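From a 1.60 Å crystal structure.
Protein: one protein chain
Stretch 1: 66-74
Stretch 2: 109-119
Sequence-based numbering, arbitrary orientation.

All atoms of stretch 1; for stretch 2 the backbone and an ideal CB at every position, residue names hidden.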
# COMPACT_ATOMS: atom_id res chain seq x y z
N ASP A 66 -18.82 -3.78 -7.71
CA ASP A 66 -17.97 -4.00 -6.55
C ASP A 66 -18.03 -5.48 -6.28
O ASP A 66 -19.08 -6.00 -5.88
CB ASP A 66 -18.49 -3.17 -5.37
CG ASP A 66 -17.68 -3.35 -4.12
OD1 ASP A 66 -16.97 -4.38 -3.96
OD2 ASP A 66 -17.74 -2.42 -3.29
N PHE A 67 -16.92 -6.20 -6.51
CA PHE A 67 -16.97 -7.67 -6.43
C PHE A 67 -17.18 -8.23 -5.02
O PHE A 67 -17.40 -9.44 -4.87
CB PHE A 67 -15.71 -8.31 -7.03
CG PHE A 67 -15.46 -7.92 -8.46
CD1 PHE A 67 -16.48 -7.90 -9.39
CD2 PHE A 67 -14.21 -7.53 -8.86
CE1 PHE A 67 -16.25 -7.53 -10.70
CE2 PHE A 67 -13.96 -7.15 -10.17
CZ PHE A 67 -14.98 -7.15 -11.10
N SER A 68 -17.04 -7.38 -3.99
CA SER A 68 -17.34 -7.77 -2.62
C SER A 68 -18.84 -7.79 -2.35
O SER A 68 -19.24 -8.22 -1.26
CB SER A 68 -16.68 -6.81 -1.61
OG SER A 68 -17.35 -5.55 -1.57
N GLN A 69 -19.66 -7.29 -3.28
CA GLN A 69 -21.10 -7.09 -3.03
C GLN A 69 -21.95 -8.11 -3.76
O GLN A 69 -21.65 -8.48 -4.91
CB GLN A 69 -21.52 -5.69 -3.48
CG GLN A 69 -20.85 -4.56 -2.71
CD GLN A 69 -21.24 -4.58 -1.25
OE1 GLN A 69 -22.42 -4.68 -0.93
NE2 GLN A 69 -20.25 -4.54 -0.36
N PRO A 70 -23.06 -8.53 -3.13
CA PRO A 70 -23.97 -9.42 -3.85
C PRO A 70 -24.53 -8.74 -5.11
O PRO A 70 -24.77 -7.53 -5.11
CB PRO A 70 -25.09 -9.69 -2.84
CG PRO A 70 -24.96 -8.66 -1.79
CD PRO A 70 -23.55 -8.16 -1.79
N GLY A 71 -24.69 -9.52 -6.16
CA GLY A 71 -25.19 -9.05 -7.45
C GLY A 71 -24.13 -8.53 -8.42
O GLY A 71 -24.47 -8.15 -9.55
N ALA A 72 -22.87 -8.49 -8.00
CA ALA A 72 -21.81 -7.94 -8.86
C ALA A 72 -21.70 -8.75 -10.15
O ALA A 72 -21.71 -8.20 -11.24
CB ALA A 72 -20.48 -7.92 -8.12
N ALA A 73 -21.66 -10.07 -10.02
CA ALA A 73 -21.49 -10.93 -11.19
C ALA A 73 -22.66 -10.78 -12.15
O ALA A 73 -22.46 -10.66 -13.34
CB ALA A 73 -21.34 -12.38 -10.78
N GLU A 74 -23.88 -10.75 -11.61
CA GLU A 74 -25.08 -10.54 -12.43
C GLU A 74 -25.08 -9.21 -13.20
O GLU A 74 -25.57 -9.15 -14.34
CB GLU A 74 -26.34 -10.66 -11.56
CG GLU A 74 -26.58 -12.08 -11.09
CD GLU A 74 -26.91 -13.04 -12.22
OE1 GLU A 74 -27.49 -12.59 -13.25
OE2 GLU A 74 -26.55 -14.23 -12.09
N UNK A 109 -16.63 -11.94 4.91
CA UNK A 109 -17.59 -12.24 3.87
C UNK A 109 -17.28 -11.44 2.61
O UNK A 109 -17.45 -11.95 1.50
CB UNK A 109 -19.01 -11.95 4.36
N UNK A 110 -16.82 -10.20 2.78
CA UNK A 110 -16.40 -9.38 1.64
C UNK A 110 -15.28 -10.10 0.88
O UNK A 110 -15.30 -10.18 -0.34
CB UNK A 110 -15.94 -8.00 2.10
N UNK A 111 -14.32 -10.64 1.62
CA UNK A 111 -13.20 -11.36 1.00
C UNK A 111 -13.65 -12.63 0.30
O UNK A 111 -13.24 -12.91 -0.83
CB UNK A 111 -12.15 -11.70 2.05
N UNK A 112 -14.50 -13.41 0.96
CA UNK A 112 -15.10 -14.56 0.29
C UNK A 112 -15.79 -14.17 -1.03
O UNK A 112 -15.69 -14.87 -2.06
CB UNK A 112 -16.11 -15.23 1.22
N UNK A 113 -16.52 -13.06 -0.99
CA UNK A 113 -17.22 -12.61 -2.18
C UNK A 113 -16.27 -12.26 -3.32
O UNK A 113 -16.49 -12.66 -4.45
CB UNK A 113 -18.09 -11.40 -1.84
N UNK A 114 -15.21 -11.54 -3.01
CA UNK A 114 -14.25 -11.16 -4.06
C UNK A 114 -13.46 -12.36 -4.57
O UNK A 114 -13.36 -12.58 -5.79
CB UNK A 114 -13.28 -10.10 -3.53
N UNK A 115 -12.90 -13.14 -3.66
CA UNK A 115 -11.89 -14.13 -4.06
C UNK A 115 -12.48 -15.49 -4.42
O UNK A 115 -11.82 -16.29 -5.10
CB UNK A 115 -10.87 -14.31 -2.93
N UNK A 116 -13.69 -15.76 -3.96
CA UNK A 116 -14.34 -17.06 -4.14
C UNK A 116 -15.66 -16.99 -4.90
O UNK A 116 -15.83 -17.65 -5.94
CB UNK A 116 -14.58 -17.70 -2.77
N UNK A 117 -16.65 -16.27 -4.36
CA UNK A 117 -18.00 -16.32 -4.91
C UNK A 117 -18.15 -15.59 -6.25
O UNK A 117 -18.62 -16.20 -7.24
CB UNK A 117 -18.98 -15.72 -3.90
N UNK A 118 -17.82 -14.30 -6.30
CA UNK A 118 -17.85 -13.57 -7.56
C UNK A 118 -16.91 -14.19 -8.56
O UNK A 118 -17.26 -14.34 -9.72
CB UNK A 118 -17.49 -12.10 -7.34
N UNK A 119 -15.73 -14.59 -8.10
CA UNK A 119 -14.79 -15.35 -8.92
C UNK A 119 -15.46 -16.55 -9.59
O UNK A 119 -15.45 -16.65 -10.83
CB UNK A 119 -13.61 -15.82 -8.07

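Stretch 2 is helical throughout, and what stretch 1 offers it is mostly a turn: two carbonyl oxygens, F67 O and S68 O, the CB of S68, the ring of F67, and beyond them the methyls of A72 and A73.

Position 109 has its CB sideways with nothing of stretch 1 within 5.5 Å, so the contact sets no rule and almost any helix-compatible residue would serve; it is E109, bonded elsewhere in the structure.

At 110 the ideal CB already lies 4.0 Å from S68 CB, and the CA atoms of S68 and 110 are only 4.7 Å apart. Such a close approach favours a small residue, alanine, serine or glycine. A110 fits, its methyl meeting the CB of S68.

Positions 111 and 112 point away or lie out of reach. Stretch 1 does not choose between side chains there; they are M111 and I112.

At 113 the CB points toward stretch 1, 3.4 Å from S68 O and 3.7 Å from F67 O, so a short side chain carrying a donor is called for: asparagine, serine or threonine would all be reasonable, whereas an acidic group would face carbonyl oxygens. N113 takes chi1 in m and places ND2 2.9 Å from S68 O, with a nearly straight N-H...O angle of 168°.

At 114 the CB runs sideways past the F67-S68 peptide, 4.7 Å from S68 N, which suits a compact apolar group such as valine or alanine. V114 in rotamer t brings CG2 to 3.7 Å from S68 CB and 4.2 Å from F67 CB, packing against the base of both side chains.

Positions 115, 116 and 117 do not touch stretch 1; they are N115, V116 and V117. The backbone widens into a pi-type turn over 113-117, where the backbone N of 118 hydrogen-bonds to N113 O at 2.8 Å.

Position 118 faces stretch 1 squarely: its CB is 3.6 Å from F67 O and 5.2 Å from the CB atoms of both A72 and A73. A carbonyl beside apolar surface asks for a short hydroxyl residue, serine or, better, threonine, whose methyl can use that surface. T118 does both. T118 OG1 sits 2.8 Å from F67 O and 3.0 Å from N113 O, and which carbonyl takes its proton is left open; a water donates to OG1 and accepts from A73 N, each at 2.9 Å. T118 CG2 packs 3.7 Å from F67 CD1 and 4.4 Å from A73 CB.

Position 119 points away, and F119 makes no contact with stretch 1.

Stretch 2, residues 109-119: EAMINVNVVTF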
# COMPACT_ATOMS: atom_id res chain seq x y z
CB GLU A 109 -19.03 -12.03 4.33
CG GLU A 109 -20.03 -12.54 3.31
CD GLU A 109 -21.37 -12.97 3.86
OE1 GLU A 109 -21.46 -13.50 4.99
OE2 GLU A 109 -22.36 -12.80 3.13
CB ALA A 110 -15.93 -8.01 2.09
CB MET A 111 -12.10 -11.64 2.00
CG MET A 111 -11.31 -10.37 2.37
SD MET A 111 -9.90 -10.67 3.46
CE MET A 111 -10.69 -10.96 5.02
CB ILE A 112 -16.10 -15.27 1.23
CG1 ILE A 112 -15.34 -16.09 2.25
CG2 ILE A 112 -17.09 -16.13 0.43
CD1 ILE A 112 -16.20 -16.54 3.42
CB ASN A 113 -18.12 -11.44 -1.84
CG ASN A 113 -19.37 -11.88 -1.15
OD1 ASN A 113 -19.66 -13.08 -1.09
ND2 ASN A 113 -20.13 -10.94 -0.66
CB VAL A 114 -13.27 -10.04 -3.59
CG1 VAL A 114 -12.30 -9.69 -4.72
CG2 VAL A 114 -14.03 -8.79 -3.16
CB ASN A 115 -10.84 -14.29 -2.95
CG ASN A 115 -10.16 -12.98 -2.59
OD1 ASN A 115 -9.87 -12.14 -3.45
ND2 ASN A 115 -9.89 -12.80 -1.33
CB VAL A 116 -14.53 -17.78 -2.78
CG1 VAL A 116 -15.21 -19.14 -2.97
CG2 VAL A 116 -13.17 -17.96 -2.10
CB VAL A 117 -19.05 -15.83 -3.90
CG1 VAL A 117 -20.44 -15.80 -4.52
CG2 VAL A 117 -19.00 -16.69 -2.64
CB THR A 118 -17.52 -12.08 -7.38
OG1 THR A 118 -18.43 -11.51 -6.42
CG2 THR A 118 -17.64 -11.34 -8.72
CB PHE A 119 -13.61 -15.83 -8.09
CG PHE A 119 -12.86 -16.95 -8.74
CD1 PHE A 119 -12.15 -16.73 -9.93
CD2 PHE A 119 -12.90 -18.23 -8.23
CE1 PHE A 119 -11.48 -17.75 -10.55
CE2 PHE A 119 -12.21 -19.26 -8.86
CZ PHE A 119 -11.51 -19.03 -10.03
O HOH W 1 -21.13 -11.40 -7.49
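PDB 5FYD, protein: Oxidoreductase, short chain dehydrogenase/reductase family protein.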